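Local coordinates for protein 433aa long hypothetical phosphoribosylglycinamide formyl transferase (Pyrococcus horikoshii, PDB 2DWC) that belongs to the ATP-grasp family, is probably an enzyme of the PurT type, and is seen here with ADP bound, at residues G105-R113 with V269-G277. Residues are numbered along the deposited sequence; the frame is centred on the assembly and turned at random.
Sequences GYFVVPNAR and VLGGLGIFG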
loop_
_atom_site.group_PDB
_atom_site.type_symbol
_atom_site.label_atom_id
_atom_site.label_comp_id
_atom_site.label_asym_id
_atom_site.label_seq_id
_atom_site.Cartn_x
_atom_site.Cartn_y
_atom_site.Cartn_z
ATOM N N GLY B 105 -2.107 -27.582 -16.736
ATOM C CA GLY B 105 -2.733 -26.342 -17.135
ATOM C C GLY B 105 -2.869 -25.219 -16.106
ATOM O O GLY B 105 -3.678 -24.314 -16.320
ATOM N N TYR B 106 -2.140 -25.284 -14.985
ATOM C CA TYR B 106 -2.209 -24.181 -14.022
ATOM C C TYR B 106 -0.949 -23.380 -14.224
ATOM O O TYR B 106 0.150 -23.960 -14.313
ATOM C CB TYR B 106 -2.226 -24.693 -12.576
ATOM C CG TYR B 106 -3.509 -25.405 -12.276
ATOM C CD1 TYR B 106 -3.576 -26.792 -12.327
ATOM C CD2 TYR B 106 -4.680 -24.689 -12.014
ATOM C CE1 TYR B 106 -4.769 -27.463 -12.137
ATOM C CE2 TYR B 106 -5.898 -25.373 -11.808
ATOM C CZ TYR B 106 -5.914 -26.746 -11.879
ATOM O OH TYR B 106 -7.093 -27.420 -11.693
ATOM N N PHE B 107 -1.082 -22.051 -14.152
ATOM C CA PHE B 107 0.024 -21.162 -14.440
ATOM C C PHE B 107 0.982 -20.951 -13.250
ATOM O O PHE B 107 0.657 -20.257 -12.285
ATOM C CB PHE B 107 -0.535 -19.809 -14.941
ATOM C CG PHE B 107 0.529 -18.810 -15.300
ATOM C CD1 PHE B 107 1.653 -19.211 -16.050
ATOM C CD2 PHE B 107 0.422 -17.482 -14.896
ATOM C CE1 PHE B 107 2.667 -18.294 -16.395
ATOM C CE2 PHE B 107 1.454 -16.539 -15.253
ATOM C CZ PHE B 107 2.567 -16.976 -16.003
ATOM N N VAL B 108 2.144 -21.584 -13.341
ATOM C CA VAL B 108 3.209 -21.470 -12.342
ATOM C C VAL B 108 4.161 -20.362 -12.792
ATOM O O VAL B 108 4.632 -20.343 -13.951
ATOM C CB VAL B 108 3.952 -22.803 -12.230
ATOM C CG1 VAL B 108 5.117 -22.704 -11.252
ATOM C CG2 VAL B 108 2.957 -23.890 -11.769
ATOM N N VAL B 109 4.453 -19.446 -11.870
ATOM C CA VAL B 109 5.262 -18.251 -12.149
ATOM C C VAL B 109 6.729 -18.389 -11.789
ATOM O O VAL B 109 7.064 -18.875 -10.701
ATOM C CB VAL B 109 4.714 -17.078 -11.294
ATOM C CG1 VAL B 109 5.673 -15.864 -11.309
ATOM C CG2 VAL B 109 3.303 -16.713 -11.801
ATOM N N PRO B 110 7.637 -18.005 -12.703
ATOM C CA PRO B 110 7.431 -17.464 -14.067
ATOM C C PRO B 110 7.122 -18.656 -14.978
ATOM O O PRO B 110 6.410 -18.522 -15.994
ATOM C CB PRO B 110 8.759 -16.757 -14.360
ATOM C CG PRO B 110 9.755 -17.603 -13.615
ATOM C CD PRO B 110 9.050 -17.918 -12.294
ATOM N N ASN B 111 7.690 -19.801 -14.585
ATOM C CA ASN B 111 7.409 -21.159 -15.125
ATOM C C ASN B 111 8.068 -22.073 -14.084
ATOM O O ASN B 111 8.890 -21.623 -13.260
ATOM C CB ASN B 111 7.956 -21.453 -16.575
ATOM C CG ASN B 111 9.362 -20.982 -16.778
ATOM O OD1 ASN B 111 10.269 -21.334 -16.033
ATOM N ND2 ASN B 111 9.557 -20.161 -17.823
ATOM N N ALA B 112 7.722 -23.346 -14.108
ATOM C CA ALA B 112 8.262 -24.270 -13.116
ATOM C C ALA B 112 9.775 -24.458 -13.257
ATOM O O ALA B 112 10.507 -24.501 -12.277
ATOM C CB ALA B 112 7.521 -25.639 -13.239
ATOM N N ARG B 113 10.246 -24.522 -14.497
ATOM C CA ARG B 113 11.666 -24.753 -14.740
ATOM C C ARG B 113 12.574 -23.689 -14.123
ATOM O O ARG B 113 13.654 -24.000 -13.603
ATOM C CB ARG B 113 11.892 -24.866 -16.256
ATOM C CG ARG B 113 13.370 -25.169 -16.609
ATOM C CD ARG B 113 13.487 -25.900 -17.939
ATOM N NE ARG B 113 14.794 -26.562 -18.087
ATOM C CZ ARG B 113 15.911 -25.940 -18.459
ATOM N NH1 ARG B 113 15.881 -24.644 -18.736
ATOM N NH2 ARG B 113 17.067 -26.599 -18.519
ATOM N N VAL B 269 16.416 -16.143 -21.441
ATOM C CA VAL B 269 16.585 -17.595 -21.324
ATOM C C VAL B 269 15.594 -18.229 -20.319
ATOM O O VAL B 269 15.014 -19.290 -20.591
ATOM C CB VAL B 269 18.010 -17.959 -20.890
ATOM C CG1 VAL B 269 18.099 -19.459 -20.575
ATOM C CG2 VAL B 269 19.001 -17.600 -22.033
ATOM N N LEU B 270 15.403 -17.599 -19.158
ATOM C CA LEU B 270 14.497 -18.199 -18.172
ATOM C C LEU B 270 13.046 -18.172 -18.653
ATOM O O LEU B 270 12.306 -19.127 -18.419
ATOM C CB LEU B 270 14.667 -17.522 -16.786
ATOM C CG LEU B 270 16.068 -17.712 -16.180
ATOM C CD1 LEU B 270 16.159 -16.921 -14.877
ATOM C CD2 LEU B 270 16.348 -19.228 -15.922
ATOM N N GLY B 271 12.654 -17.080 -19.319
ATOM C CA GLY B 271 11.319 -16.964 -19.888
ATOM C C GLY B 271 10.193 -16.760 -18.875
ATOM O O GLY B 271 10.469 -16.368 -17.741
ATOM N N GLY B 272 8.954 -17.022 -19.306
ATOM C CA GLY B 272 7.793 -16.879 -18.429
ATOM C C GLY B 272 7.330 -15.446 -18.268
ATOM O O GLY B 272 7.630 -14.569 -19.088
ATOM N N LEU B 273 6.567 -15.188 -17.203
ATOM C CA LEU B 273 6.133 -13.809 -16.894
ATOM C C LEU B 273 6.434 -13.579 -15.416
ATOM O O LEU B 273 6.337 -14.502 -14.628
ATOM C CB LEU B 273 4.617 -13.596 -17.055
ATOM C CG LEU B 273 4.002 -13.845 -18.434
ATOM C CD1 LEU B 273 2.471 -13.655 -18.323
ATOM C CD2 LEU B 273 4.630 -12.847 -19.450
ATOM N N GLY B 274 6.803 -12.355 -15.056
ATOM C CA GLY B 274 7.084 -12.061 -13.657
ATOM C C GLY B 274 8.348 -11.245 -13.459
ATOM O O GLY B 274 9.102 -10.984 -14.408
ATOM N N ILE B 275 8.564 -10.799 -12.236
ATOM C CA ILE B 275 9.789 -10.055 -11.957
ATOM C C ILE B 275 10.891 -11.039 -11.524
ATOM O O ILE B 275 10.611 -12.091 -10.927
ATOM C CB ILE B 275 9.502 -8.967 -10.918
ATOM C CG1 ILE B 275 10.498 -7.813 -11.130
ATOM C CG2 ILE B 275 9.561 -9.526 -9.555
ATOM C CD1 ILE B 275 9.961 -6.560 -10.617
ATOM N N PHE B 276 12.145 -10.678 -11.815
ATOM C CA PHE B 276 13.298 -11.499 -11.495
ATOM C C PHE B 276 14.275 -10.629 -10.714
ATOM O O PHE B 276 14.396 -9.446 -11.000
ATOM C CB PHE B 276 14.018 -11.940 -12.801
ATOM C CG PHE B 276 13.246 -12.929 -13.634
ATOM C CD1 PHE B 276 12.168 -12.520 -14.411
ATOM C CD2 PHE B 276 13.593 -14.277 -13.634
ATOM C CE1 PHE B 276 11.433 -13.449 -15.181
ATOM C CE2 PHE B 276 12.863 -15.223 -14.413
ATOM C CZ PHE B 276 11.788 -14.794 -15.176
ATOM N N GLY B 277 14.962 -11.199 -9.739
ATOM C CA GLY B 277 15.950 -10.412 -9.019
ATOM C C GLY B 277 17.302 -10.916 -9.560
ATOM O O GLY B 277 17.850 -11.921 -9.094
HETATM O O HOH W 1 13.023 -21.342 -17.099
#
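P110 presses against the loop 271-273, between helix 253-270 and strand 274-283, with its ring carbons and its backbone together. A cis peptide bond precedes it, bending the chain as it leaves the strand-like run through F107 and V109 for helix 112-118. The pyrrolidine meets the F276 ring obliquely, P110 CB lying 3.7 Å from F276 CZ, a suitable match for a rigid apolar residue in a buried place. The backbones come so close that P110 O lies 3.2 Å from G272 CA, a CA-H...O contact; glycine, with no side chain, allows this approach, and the positive phi of G272 suits glycine as well. P110 CA makes a similar contact with L273 O.

L273 packs against F107. Its side chain crosses F107 at about a right angle, with L273 CD1 4.1 Å from F107 CZ; F107 CG stands anti to the backbone N (chi1 -179°), which carries the ring to this leucine. I5 and F219 also touch L273.

N111 supplies the polar link. Its ND2 donates to L270 O, at the end of helix 253-270, over 3.0 Å in an almost straight bond (179°) that keeps the acceptor in the amide plane. Its OD1 caps A114 N as N-cap of helix 112-118 and also accepts from a water, which donates to L270 O as well. Asparagine, with donor and acceptor on one flat group, suits both tasks.

The contact thus joins the preATP-grasp and ATP-grasp regions by apolar packing and one amide spanning two helix ends, while L273 O, buried without a hydrogen-bond partner in the model, faces CH groups of P110 and V109, probably at some polar cost.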